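Local atomic coordinates of VAL-1 (Chlorella virus, PDB entry 3GNE), a protein that probably cleaves alginate by beta-elimination, as a viral alginate lyase of polysaccharide lyase family 14. Residues A[71-77]-A[168-174]; A[94-100]-A[111-117]; A[25-29]-A[56-60]. All coordinates share one frame; numbering follows the deposited sequence.

Contact 1: residues A[71-77]-A[168-174]; sequences NAITFAW and IEIGTKM
Two antiparallel strands, 72-77 and 168-173, pair inside one of the two large sheets of a concanavalin-like beta-sandwich, with W77 lying against I168 at one end of the ladder. Their axes come within 4.7 Å of each other at 166°. I73 with T172, F75 with I170 and W77 with I168 are the hydrogen-bonded pairs, each joined by two N-H...O bonds. One more bond, from M174 N to N71 O, closes the far end.

The two faces differ in character. I73, F75, W77, I168, I170 and T172 look into the sandwich, where F75 stacks on F215 and I168 and I170 reach I117 of the opposing sheet. A72, T74, A76, E169 and K173 lie on the other face. There T74 OG1 passes 3.3 Å from G171 CA and is hydrogen-bonded to Y189, while E169 slants across T74: its CG lies 3.6 Å from A76 CB, its OE1 meets T74 CG2, and its OE2 forms a salt bridge with K241.

W77 owes its place to a first torsion of 53°, which sets CG between its own N and carbonyl carbon and folds the indole back over the partner strand. I168 CB sits over the five-membered ring, 4.0 Å from its centroid, and I170 CG2 approaches W77 CH2 obliquely at 3.8 Å. On the same inner face a water is gripped three times: it donates to I73 O and I170 O, and T172 OG1, also bonded to N115 ND2 of the opposing sheet, donates to it at 2.8 Å.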
ATOM      1  N   ASN A  71       8.200  13.906   5.445  1.00 11.35           N
ATOM      2  CA  ASN A  71       6.984  14.706   5.487  1.00 13.06           C
ATOM      3  C   ASN A  71       6.057  14.486   4.301  1.00 12.08           C
ATOM      4  O   ASN A  71       4.868  14.805   4.407  1.00 13.95           O
ATOM      5  CB  ASN A  71       7.356  16.195   5.582  1.00 15.69           C
ATOM      6  CG  ASN A  71       7.930  16.422   6.984  1.00 24.40           C
ATOM      7  OD1 ASN A  71       9.085  16.709   7.221  1.00 40.83           O
ATOM      8  ND2 ASN A  71       7.084  16.200   7.983  1.00 35.80           N
ATOM      9  N   ALA A  72       6.545  13.966   3.183  1.00 12.31           N
ATOM     10  CA  ALA A  72       5.630  13.773   2.027  1.00 11.26           C
ATOM     11  C   ALA A  72       6.345  12.892   1.046  1.00 11.41           C
ATOM     12  O   ALA A  72       7.471  13.220   0.642  1.00 12.36           O
ATOM     13  CB  ALA A  72       5.285  15.132   1.403  1.00 15.61           C
ATOM     14  N   ILE A  73       5.711  11.782   0.644  1.00 10.09           N
ATOM     15  CA  ILE A  73       6.355  10.909  -0.307  1.00 10.27           C
ATOM     16  C   ILE A  73       5.300  10.120  -1.067  1.00  9.60           C
ATOM     17  O   ILE A  73       4.191   9.909  -0.525  1.00 10.73           O
ATOM     18  CB  ILE A  73       7.309   9.956   0.461  1.00  9.78           C
ATOM     19  CG1 ILE A  73       8.429   9.416  -0.422  1.00 11.50           C
ATOM     20  CG2 ILE A  73       6.555   8.812   1.137  1.00 10.50           C
ATOM     21  CD1 ILE A  73       9.383  10.473  -0.921  1.00 12.79           C
ATOM     22  N   THR A  74       5.679   9.659  -2.242  1.00  9.22           N
ATOM     23  CA  THR A  74       4.810   8.796  -3.050  1.00  9.56           C
ATOM     24  C   THR A  74       5.553   7.501  -3.348  1.00  9.84           C
ATOM     25  O   THR A  74       6.765   7.495  -3.574  1.00 10.15           O
ATOM     26  CB  THR A  74       4.436   9.569  -4.317  1.00  9.71           C
ATOM     27  OG1 THR A  74       3.588  10.646  -3.857  1.00 11.68           O
ATOM     28  CG2 THR A  74       3.677   8.684  -5.295  1.00 11.05           C
ATOM     29  N   PHE A  75       4.807   6.396  -3.316  1.00 10.13           N
ATOM     30  CA  PHE A  75       5.338   5.139  -3.814  1.00  9.86           C
ATOM     31  C   PHE A  75       4.460   4.690  -4.980  1.00  8.63           C
ATOM     32  O   PHE A  75       3.237   4.985  -5.028  1.00  9.98           O
ATOM     33  CB  PHE A  75       5.345   4.060  -2.705  1.00 10.71           C
ATOM     34  CG  PHE A  75       6.537   4.332  -1.759  1.00 10.69           C
ATOM     35  CD1 PHE A  75       7.789   3.846  -2.095  1.00 11.51           C
ATOM     36  CD2 PHE A  75       6.356   5.058  -0.596  1.00 11.86           C
ATOM     37  CE1 PHE A  75       8.904   4.122  -1.301  1.00 12.70           C
ATOM     38  CE2 PHE A  75       7.436   5.326   0.245  1.00 12.72           C
ATOM     39  CZ  PHE A  75       8.660   4.797  -0.110  1.00 12.84           C
ATOM     40  N   ALA A  76       5.095   4.012  -5.911  1.00  9.16           N
ATOM     41  CA  ALA A  76       4.393   3.638  -7.151  1.00  9.47           C
ATOM     42  C   ALA A  76       4.876   2.260  -7.597  1.00  8.76           C
ATOM     43  O   ALA A  76       5.991   1.842  -7.252  1.00  9.23           O
ATOM     44  CB  ALA A  76       4.675   4.671  -8.226  1.00 11.17           C
ATOM     45  N   TRP A  77       4.038   1.559  -8.319  1.00  8.81           N
ATOM     46  CA  TRP A  77       4.383   0.228  -8.838  1.00  9.40           C
ATOM     47  C   TRP A  77       3.425  -0.069  -9.977  1.00  9.09           C
ATOM     48  O   TRP A  77       2.435   0.672 -10.166  1.00 10.73           O
ATOM     49  CB  TRP A  77       4.291  -0.894  -7.779  1.00  8.86           C
ATOM     50  CG  TRP A  77       2.961  -0.914  -7.076  1.00  8.44           C
ATOM     51  CD1 TRP A  77       1.844  -1.626  -7.444  1.00  8.18           C
ATOM     52  CD2 TRP A  77       2.584  -0.188  -5.903  1.00  8.99           C
ATOM     53  NE1 TRP A  77       0.800  -1.387  -6.557  1.00  8.21           N
ATOM     54  CE2 TRP A  77       1.236  -0.503  -5.601  1.00  8.51           C
ATOM     55  CE3 TRP A  77       3.283   0.718  -5.055  1.00  8.91           C
ATOM     56  CZ2 TRP A  77       0.547   0.035  -4.505  1.00  8.49           C
ATOM     57  CZ3 TRP A  77       2.580   1.243  -3.963  1.00  8.80           C
ATOM     58  CH2 TRP A  77       1.258   0.917  -3.699  1.00  8.44           C
ATOM     59  N   ILE A 168       0.080   2.187 -10.615  1.00 10.07           N
ATOM     60  CA  ILE A 168      -0.512   2.590  -9.362  1.00 10.13           C
ATOM     61  C   ILE A 168       0.423   3.550  -8.630  1.00  9.41           C
ATOM     62  O   ILE A 168       1.626   3.314  -8.596  1.00 10.61           O
ATOM     63  CB  ILE A 168      -0.702   1.336  -8.457  1.00 12.39           C
ATOM     64  CG1 ILE A 168      -1.417   0.196  -9.212  1.00 19.92           C
ATOM     65  CG2 ILE A 168      -1.415   1.737  -7.169  1.00 13.25           C
ATOM     66  CD1 ILE A 168      -2.818   0.504  -9.634  1.00 36.35           C
ATOM     67  N   GLU A 169      -0.109   4.581  -7.966  1.00  9.18           N
ATOM     68  CA  GLU A 169       0.734   5.378  -7.091  1.00 10.08           C
ATOM     69  C   GLU A 169      -0.075   5.675  -5.826  1.00  8.87           C
ATOM     70  O   GLU A 169      -1.310   5.813  -5.897  1.00 10.59           O
ATOM     71  CB  GLU A 169       1.151   6.746  -7.726  1.00 12.34           C
ATOM     72  CG  GLU A 169       1.723   6.590  -9.148  1.00 13.06           C
ATOM     73  CD  GLU A 169       2.420   7.886  -9.578  1.00 15.60           C
ATOM     74  OE1 GLU A 169       2.832   8.705  -8.729  1.00 15.25           O
ATOM     75  OE2 GLU A 169       2.598   8.009 -10.786  1.00 18.23           O
ATOM     76  N   ILE A 170       0.643   5.859  -4.733  1.00  9.53           N
ATOM     77  CA  ILE A 170      -0.024   6.300  -3.528  1.00  8.29           C
ATOM     78  C   ILE A 170       0.855   7.376  -2.879  1.00  8.92           C
ATOM     79  O   ILE A 170       2.027   7.087  -2.561  1.00  9.87           O
ATOM     80  CB  ILE A 170      -0.355   5.165  -2.526  1.00  9.39           C
ATOM     81  CG1 ILE A 170      -1.128   5.675  -1.314  1.00  9.63           C
ATOM     82  CG2 ILE A 170       0.847   4.324  -2.124  1.00  9.71           C
ATOM     83  CD1 ILE A 170      -1.889   4.603  -0.546  1.00 10.80           C
ATOM     84  N   GLY A 171       0.266   8.547  -2.677  1.00  9.61           N
ATOM     85  CA  GLY A 171       0.964   9.662  -2.045  1.00 10.08           C
ATOM     86  C   GLY A 171       0.479   9.870  -0.623  1.00  9.69           C
ATOM     87  O   GLY A 171      -0.696   9.669  -0.297  1.00  9.97           O
ATOM     88  N   THR A 172       1.431  10.271   0.212  1.00 10.50           N
ATOM     89  CA  THR A 172       1.133  10.536   1.617  1.00  9.94           C
ATOM     90  C   THR A 172       1.783  11.840   2.019  1.00  9.81           C
ATOM     91  O   THR A 172       2.996  11.955   1.803  1.00 10.18           O
ATOM     92  CB  THR A 172       1.687   9.413   2.529  1.00 10.72           C
ATOM     93  OG1 THR A 172       1.200   8.156   2.069  1.00 11.09           O
ATOM     94  CG2 THR A 172       1.146   9.587   3.921  1.00 11.73           C
ATOM     95  N   LYS A 173       1.049  12.794   2.577  1.00 10.34           N
ATOM     96  CA  LYS A 173       1.662  14.057   3.005  1.00 11.43           C
ATOM     97  C   LYS A 173       1.247  14.313   4.447  1.00 10.74           C
ATOM     98  O   LYS A 173       0.054  14.379   4.769  1.00 11.83           O
ATOM     99  CB  LYS A 173       1.172  15.211   2.115  1.00 12.11           C
ATOM    100  CG  LYS A 173       1.725  16.568   2.597  1.00 16.10           C
ATOM    101  CD  LYS A 173       1.326  17.674   1.626  1.00 23.18           C
ATOM    102  CE  LYS A 173       2.165  18.900   2.017  1.00 33.15           C
ATOM    103  NZ  LYS A 173       1.677  19.563   3.244  1.00 57.46           N
ATOM    104  N   MET A 174       2.258  14.415   5.309  1.00 11.41           N
ATOM    105  CA  MET A 174       1.961  14.638   6.719  0.50 11.66           C
ATOM    106  C   MET A 174       1.203  15.952   6.929  1.00 11.38           C
ATOM    107  O   MET A 174       1.407  16.924   6.222  1.00 13.56           O
ATOM    108  CB  MET A 174       3.253  14.679   7.561  0.50 10.90           C
ATOM    109  CG  MET A 174       3.915  13.317   7.734  0.50 11.55           C
ATOM    110  SD  MET A 174       2.978  12.168   8.763  0.50 12.22           S
ATOM    111  CE  MET A 174       2.393  13.232  10.076  0.50 16.64           C
TER
HETATM  112  O   HOH W   1       2.961   7.424   0.036  1.00  9.97           O

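Contact 2: residues A[94-100]-A[111-117]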
ATOM      1  N   GLY A  94       0.113  -2.441  -0.939  1.00  8.30           N
ATOM      2  CA  GLY A  94       1.041  -1.955   0.063  1.00  7.82           C
ATOM      3  C   GLY A  94       0.864  -0.461   0.208  1.00  8.23           C
ATOM      4  O   GLY A  94      -0.064   0.119  -0.344  1.00  8.75           O
ATOM      5  N   GLY A  95       1.773   0.161   0.948  1.00  7.40           N
ATOM      6  CA  GLY A  95       1.638   1.623   1.131  1.00  9.73           C
ATOM      7  C   GLY A  95       2.634   2.066   2.177  1.00  8.82           C
ATOM      8  O   GLY A  95       3.685   1.477   2.382  1.00  9.48           O
ATOM      9  N   THR A  96       2.289   3.153   2.815  1.00  8.49           N
ATOM     10  CA  THR A  96       3.195   3.839   3.715  0.50  9.72           C
ATOM     11  C   THR A  96       2.702   3.762   5.134  1.00  9.44           C
ATOM     12  O   THR A  96       1.512   3.819   5.377  1.00 14.05           O
ATOM     13  CB  THR A  96       3.258   5.308   3.220  0.50 12.67           C
ATOM     14  OG1 THR A  96       4.335   6.004   3.779  0.50 26.30           O
ATOM     15  CG2 THR A  96       1.978   5.969   3.668  0.50  8.75           C
ATOM     16  N   PHE A  97       3.653   3.612   6.073  1.00  8.82           N
ATOM     17  CA  PHE A  97       3.342   3.659   7.503  1.00  8.22           C
ATOM     18  C   PHE A  97       3.943   4.918   8.115  1.00  8.32           C
ATOM     19  O   PHE A  97       4.993   5.366   7.645  1.00  9.36           O
ATOM     20  CB  PHE A  97       3.886   2.410   8.222  1.00  9.57           C
ATOM     21  CG  PHE A  97       2.894   1.231   8.090  1.00 10.59           C
ATOM     22  CD1 PHE A  97       2.644   0.642   6.859  1.00 11.53           C
ATOM     23  CD2 PHE A  97       2.236   0.735   9.220  1.00 11.18           C
ATOM     24  CE1 PHE A  97       1.765  -0.446   6.758  1.00 11.59           C
ATOM     25  CE2 PHE A  97       1.338  -0.322   9.146  1.00 10.70           C
ATOM     26  CZ  PHE A  97       1.104  -0.890   7.904  1.00 11.92           C
ATOM     27  N   ILE A  98       3.214   5.452   9.094  1.00  8.62           N
ATOM     28  CA  ILE A  98       3.512   6.692   9.794  0.50  8.93           C
ATOM     29  C   ILE A  98       3.922   6.370  11.226  1.00  9.45           C
ATOM     30  O   ILE A  98       3.195   5.581  11.842  1.00  9.37           O
ATOM     31  CB  ILE A  98       2.268   7.592   9.916  0.50  9.22           C
ATOM     32  CG1 ILE A  98       1.706   8.084   8.589  0.50 10.34           C
ATOM     33  CG2 ILE A  98       2.588   8.810  10.782  0.50  7.57           C
ATOM     34  CD1 ILE A  98       2.866   8.266   7.629  0.50 17.38           C
ATOM     35  N   GLY A  99       4.990   6.956  11.743  1.00  9.03           N
ATOM     36  CA  GLY A  99       5.246   6.807  13.192  1.00 10.17           C
ATOM     37  C   GLY A  99       5.686   5.375  13.501  1.00  9.55           C
ATOM     38  O   GLY A  99       6.425   4.728  12.740  1.00 11.56           O
ATOM     39  N   HIS A 100       5.224   4.888  14.629  1.00 10.39           N
ATOM     40  CA  HIS A 100       5.469   3.486  15.037  1.00  9.88           C
ATOM     41  C   HIS A 100       4.225   2.976  15.739  1.00  9.86           C
ATOM     42  O   HIS A 100       3.353   3.806  16.102  1.00 10.74           O
ATOM     43  CB  HIS A 100       6.716   3.378  15.950  1.00 10.98           C
ATOM     44  CG  HIS A 100       6.534   4.057  17.272  1.00 10.42           C
ATOM     45  ND1 HIS A 100       6.093   3.404  18.399  1.00 12.33           N
ATOM     46  CD2 HIS A 100       6.732   5.363  17.587  1.00 11.30           C
ATOM     47  CE1 HIS A 100       6.062   4.326  19.378  1.00 13.26           C
ATOM     48  NE2 HIS A 100       6.444   5.510  18.908  1.00 14.91           N
ATOM     49  N   THR A 111       0.395   6.136  18.152  1.00 10.45           N
ATOM     50  CA  THR A 111       1.597   6.642  17.510  1.00 10.26           C
ATOM     51  C   THR A 111       1.712   6.268  16.059  1.00  9.42           C
ATOM     52  O   THR A 111       2.635   6.761  15.400  1.00 10.26           O
ATOM     53  CB  THR A 111       2.828   6.104  18.289  1.00 10.77           C
ATOM     54  OG1 THR A 111       2.615   4.689  18.512  1.00 10.49           O
ATOM     55  CG2 THR A 111       2.927   6.732  19.646  1.00 12.27           C
ATOM     56  N   GLY A 112       0.791   5.451  15.535  1.00  8.30           N
ATOM     57  CA  GLY A 112       0.980   4.870  14.226  1.00  8.18           C
ATOM     58  C   GLY A 112      -0.197   5.070  13.321  1.00  8.46           C
ATOM     59  O   GLY A 112      -1.347   5.101  13.773  1.00  9.28           O
ATOM     60  N   ALA A 113       0.047   5.148  12.024  1.00  7.93           N
ATOM     61  CA  ALA A 113      -1.014   5.181  11.016  1.00  7.89           C
ATOM     62  C   ALA A 113      -0.497   4.515   9.760  1.00  7.71           C
ATOM     63  O   ALA A 113       0.703   4.289   9.591  1.00  8.23           O
ATOM     64  CB  ALA A 113      -1.397   6.627  10.668  1.00  8.83           C
ATOM     65  N   SER A 114      -1.419   4.200   8.845  1.00  7.50           N
ATOM     66  CA  SER A 114      -0.952   3.623   7.575  1.00  7.60           C
ATOM     67  C   SER A 114      -1.903   4.059   6.443  1.00  7.42           C
ATOM     68  O   SER A 114      -3.100   4.339   6.658  1.00  8.52           O
ATOM     69  CB  SER A 114      -0.828   2.090   7.590  1.00  8.55           C
ATOM     70  OG  SER A 114      -2.145   1.560   7.831  1.00  8.66           O
ATOM     71  N   ASN A 115      -1.289   4.103   5.248  1.00  8.04           N
ATOM     72  CA  ASN A 115      -1.954   4.547   4.016  1.00  8.17           C
ATOM     73  C   ASN A 115      -1.670   3.507   2.954  1.00  7.27           C
ATOM     74  O   ASN A 115      -0.517   3.458   2.508  1.00  9.28           O
ATOM     75  CB  ASN A 115      -1.380   5.918   3.604  1.00  8.37           C
ATOM     76  CG  ASN A 115      -2.240   6.608   2.570  1.00  8.65           C
ATOM     77  OD1 ASN A 115      -3.430   6.259   2.480  1.00  9.19           O
ATOM     78  ND2 ASN A 115      -1.661   7.525   1.810  1.00  9.94           N
ATOM     79  N   ARG A 116      -2.651   2.677   2.603  1.00  7.17           N
ATOM     80  CA  ARG A 116      -2.379   1.576   1.699  1.00  8.19           C
ATOM     81  C   ARG A 116      -3.322   1.589   0.509  1.00  7.60           C
ATOM     82  O   ARG A 116      -4.419   2.121   0.564  1.00  8.67           O
ATOM     83  CB  ARG A 116      -2.554   0.239   2.410  1.00  7.64           C
ATOM     84  CG  ARG A 116      -1.386  -0.068   3.354  1.00  8.10           C
ATOM     85  CD  ARG A 116      -1.524  -1.488   3.966  1.00  8.31           C
ATOM     86  NE  ARG A 116      -2.646  -1.411   4.963  1.00  7.58           N
ATOM     87  CZ  ARG A 116      -3.151  -2.462   5.601  1.00  6.36           C
ATOM     88  NH1 ARG A 116      -2.681  -3.701   5.333  1.00  8.08           N
ATOM     89  NH2 ARG A 116      -4.134  -2.342   6.511  1.00  7.60           N
ATOM     90  N   ILE A 117      -2.867   0.931  -0.562  1.00  7.74           N
ATOM     91  CA  ILE A 117      -3.739   0.609  -1.674  1.00  6.99           C
ATOM     92  C   ILE A 117      -4.368  -0.749  -1.444  1.00  7.62           C
ATOM     93  O   ILE A 117      -3.642  -1.743  -1.129  1.00  7.33           O
ATOM     94  CB  ILE A 117      -2.902   0.522  -2.979  1.00  7.56           C
ATOM     95  CG1 ILE A 117      -2.366   1.896  -3.397  1.00  8.12           C
ATOM     96  CG2 ILE A 117      -3.733  -0.143  -4.074  1.00  8.69           C
ATOM     97  CD1 ILE A 117      -3.430   2.879  -3.902  1.00  9.58           C
TER
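S114 CB is set squarely over the face of the F97 ring, 3.5 Å from the centroid and only 7° off the ring normal, and this is the tight centre of an antiparallel pairing between strands 94-99 and 112-117. F97 and S114 form a non-hydrogen-bonded pair, which brings their side chains together on one face of the sheet. With CG beside its own N (chi1 -84°), the phenyl ring folds across to the neighbouring strand; R214 makes a cation-pi contact with it, and S114 OG is bonded to A103 O. Two hydrogen bonds flank this pair on one side, between T96 and N115, with N115 N to T96 O at 2.8 Å. The backbones come closest at G95, whose CA makes a CA-H...O contact of 3.1 Å with N115 O.

Toward H100 the ladder slackens. A113 N to I98 O is 3.2 Å, and H100 N reaches T111 O at 3.3 Å from well above the carbonyl plane. The firmer link at this exposed end comes from a side chain, T111 OG1 donating to H100 O at 2.7 Å, while T111 CB lies over the imidazole face, 3.9 Å from its centroid.

The other face, with T96, I98, N115 and A113, is turned to the sandwich interior: N115 and I117 meet I170 of strand 166-173, and N115 ND2 bonds to T172 OG1 and S188 OG. Within its own sheet the pair lies between strand 212-221, next to 94-99, and strand 125-130, whose Y128 and Y130 touch R116.

Contact 3: residues A[25-29]-A[56-60]; sequences NMKKS and VGGFS
N25 and S60 form an antiparallel hydrogen-bonded pair, after which residues 26-29 fold over residues 56-58 in a type II' beta turn closed by S29 N to M26 O at 2.8 Å. The pair joins two strands, 21-25 and 59-63, at the margin of the seven-stranded sheet of the beta-sandwich, and the turn leads on to strand 30-34 of the other sheet. N25 N donates to S60 O from above the carbonyl plane, and S60 N returns a bond to N25 O.

Beside this pair, N25 ND2 makes a weak, bent bond to S60 OG (3.1 Å), while N25 CB lies almost as near that hydroxyl. K27, with the positive phi of the turn's second residue, runs its extended chain along the backbone of 57-58, so that its methylenes rest on G58 O before NZ donates to G57 O at 3.1 Å. A water accepting from both K27 NZ and G57 N ties the ammonium to the same glycine a second time. V56 CG1 fits against both lysines, 3.8 Å from K27 CB and 3.8 Å from K28 CG. Beyond that point K28 crosses the valine at about a right angle to reach its salt-bridge partner D45.

Under the turn, F59 points its ring inward to V40, A42 and W217. G58 O is held from two directions: a water bonded to K28 N donates to it at 2.8 Å, and S29 OG, itself bonded to V43 N, donates from far above the carbonyl plane at 2.9 Å.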
ATOM      1  N   ASN A  25       9.179 -11.520   2.913  1.00  7.38           N
ATOM      2  CA  ASN A  25       8.535 -12.857   2.956  1.00  8.46           C
ATOM      3  C   ASN A  25       8.213 -13.200   1.500  1.00  7.81           C
ATOM      4  O   ASN A  25       7.232 -12.680   0.955  1.00  8.44           O
ATOM      5  CB  ASN A  25       7.259 -12.866   3.764  1.00  9.08           C
ATOM      6  CG  ASN A  25       7.489 -12.715   5.206  1.00  9.73           C
ATOM      7  OD1 ASN A  25       7.408 -13.657   5.995  1.00 13.92           O
ATOM      8  ND2 ASN A  25       7.842 -11.505   5.631  1.00 11.81           N
ATOM      9  N   MET A  26       9.058 -14.044   0.896  1.00  8.22           N
ATOM     10  CA  MET A  26       8.828 -14.408  -0.511  0.50  8.68           C
ATOM     11  C   MET A  26       7.709 -15.456  -0.640  1.00  7.32           C
ATOM     12  O   MET A  26       7.031 -15.453  -1.657  1.00  9.11           O
ATOM     13  CB  MET A  26      10.085 -14.960  -1.181  0.50  8.68           C
ATOM     14  CG  MET A  26      11.183 -13.936  -1.436  0.50  5.77           C
ATOM     15  SD  MET A  26      10.669 -12.475  -2.308  0.50  8.97           S
ATOM     16  CE  MET A  26      10.262 -12.961  -3.984  0.50 12.26           C
ATOM     17  N   LYS A  27       7.562 -16.303   0.361  1.00  8.28           N
ATOM     18  CA  LYS A  27       6.469 -17.302   0.319  1.00  8.44           C
ATOM     19  C   LYS A  27       6.649 -18.130  -0.943  1.00 10.00           C
ATOM     20  O   LYS A  27       7.762 -18.671  -1.171  1.00 10.59           O
ATOM     21  CB  LYS A  27       5.092 -16.655   0.461  1.00  9.94           C
ATOM     22  CG  LYS A  27       4.986 -15.908   1.814  1.00 13.23           C
ATOM     23  CD  LYS A  27       3.625 -15.184   1.824  1.00 12.42           C
ATOM     24  CE  LYS A  27       3.345 -14.397   3.019  1.00 12.68           C
ATOM     25  NZ  LYS A  27       1.964 -13.934   3.088  1.00  9.14           N
ATOM     26  N   LYS A  28       5.603 -18.270  -1.769  0.50  9.22           N
ATOM     27  CA  LYS A  28       5.660 -18.996  -3.036  0.50  9.21           C
ATOM     28  C   LYS A  28       5.900 -18.084  -4.223  0.50  8.50           C
ATOM     29  O   LYS A  28       5.830 -18.556  -5.355  0.50 10.46           O
ATOM     30  CB  LYS A  28       4.334 -19.748  -3.280  0.50  8.99           C
ATOM     31  CG  LYS A  28       4.215 -20.923  -2.291  0.50  9.61           C
ATOM     32  CD  LYS A  28       2.935 -21.694  -2.638  0.50 12.19           C
ATOM     33  CE  LYS A  28       2.923 -22.939  -1.747  0.50 12.70           C
ATOM     34  NZ  LYS A  28       1.939 -23.924  -2.308  0.50 14.26           N
ATOM     35  N   SER A  29       6.160 -16.815  -3.947  1.00  8.70           N
ATOM     36  CA  SER A  29       6.417 -15.855  -5.025  1.00  8.83           C
ATOM     37  C   SER A  29       7.879 -15.887  -5.459  1.00  9.30           C
ATOM     38  O   SER A  29       8.716 -16.480  -4.770  1.00 12.04           O
ATOM     39  CB  SER A  29       6.016 -14.463  -4.560  1.00  9.06           C
ATOM     40  OG  SER A  29       4.604 -14.437  -4.249  1.00  9.05           O
ATOM     41  N   VAL A  56      -1.178 -20.278   1.400  1.00  9.33           N
ATOM     42  CA  VAL A  56      -0.018 -19.419   1.222  1.00  8.37           C
ATOM     43  C   VAL A  56      -0.303 -18.479   0.057  1.00  8.18           C
ATOM     44  O   VAL A  56      -0.677 -18.893  -1.043  1.00  8.94           O
ATOM     45  CB  VAL A  56       1.244 -20.264   0.920  1.00  9.15           C
ATOM     46  CG1 VAL A  56       2.447 -19.367   0.699  1.00 10.79           C
ATOM     47  CG2 VAL A  56       1.504 -21.217   2.085  1.00 12.87           C
ATOM     48  N   GLY A  57      -0.090 -17.173   0.294  1.00  7.34           N
ATOM     49  CA  GLY A  57      -0.279 -16.295  -0.841  1.00  8.90           C
ATOM     50  C   GLY A  57       0.411 -14.966  -0.700  1.00  8.08           C
ATOM     51  O   GLY A  57       0.577 -14.410   0.395  1.00  8.83           O
ATOM     52  N   GLY A  58       0.821 -14.450  -1.840  1.00  7.32           N
ATOM     53  CA  GLY A  58       1.421 -13.120  -1.961  1.00  7.55           C
ATOM     54  C   GLY A  58       2.876 -13.101  -1.550  1.00  7.86           C
ATOM     55  O   GLY A  58       3.562 -14.103  -1.545  1.00  8.24           O
ATOM     56  N   PHE A  59       3.312 -11.877  -1.180  1.00  7.10           N
ATOM     57  CA  PHE A  59       4.680 -11.678  -0.683  1.00  6.42           C
ATOM     58  C   PHE A  59       4.691 -10.328   0.018  1.00  7.21           C
ATOM     59  O   PHE A  59       3.794  -9.508  -0.209  1.00  7.49           O
ATOM     60  CB  PHE A  59       5.765 -11.764  -1.765  1.00  7.59           C
ATOM     61  CG  PHE A  59       5.811 -10.600  -2.756  1.00  7.90           C
ATOM     62  CD1 PHE A  59       6.842  -9.672  -2.640  1.00  9.02           C
ATOM     63  CD2 PHE A  59       4.871 -10.432  -3.764  1.00  8.07           C
ATOM     64  CE1 PHE A  59       6.963  -8.589  -3.508  1.00  8.63           C
ATOM     65  CE2 PHE A  59       4.968  -9.358  -4.655  1.00  8.67           C
ATOM     66  CZ  PHE A  59       6.004  -8.458  -4.512  1.00 10.16           C
ATOM     67  N   SER A  60       5.728 -10.135   0.828  1.00  6.83           N
ATOM     68  CA  SER A  60       5.830  -8.866   1.559  1.00  7.41           C
ATOM     69  C   SER A  60       7.286  -8.461   1.690  1.00  7.28           C
ATOM     70  O   SER A  60       8.177  -9.275   1.594  1.00  7.76           O
ATOM     71  CB  SER A  60       5.173  -9.021   2.946  1.00  7.18           C
ATOM     72  OG  SER A  60       5.915  -9.908   3.741  1.00  8.95           O
TER
HETATM   73  O   HOH W   2       0.534 -16.377   3.103  1.00 11.44           O
HETATM   74  O   HOH W   3       3.125 -16.829  -2.130  1.00  9.41           O

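In the fold
Contacts 1 and 2 belong to opposing sheets of the sandwich, their centres 11 Å apart, and meet across its core: N115 ND2 lies 2.9 Å from T172 OG1, a probable hydrogen bond, and I170 CD1 packs on R116 C. Contact 3 lies at the rim, its centre 24 Å from that of contact 1 and 21 Å from that of contact 2, with nearest atoms about 8 Å away in both cases. W217 bridges the gap, meeting both F59 and W77. Strand 59-63 shares a sheet with contact 2. In contact 2, R116 NH2 is hydrogen-bonded to a citrate, probably from the crystallisation liquor, which may mark an anion-binding pocket suited to acidic alginate.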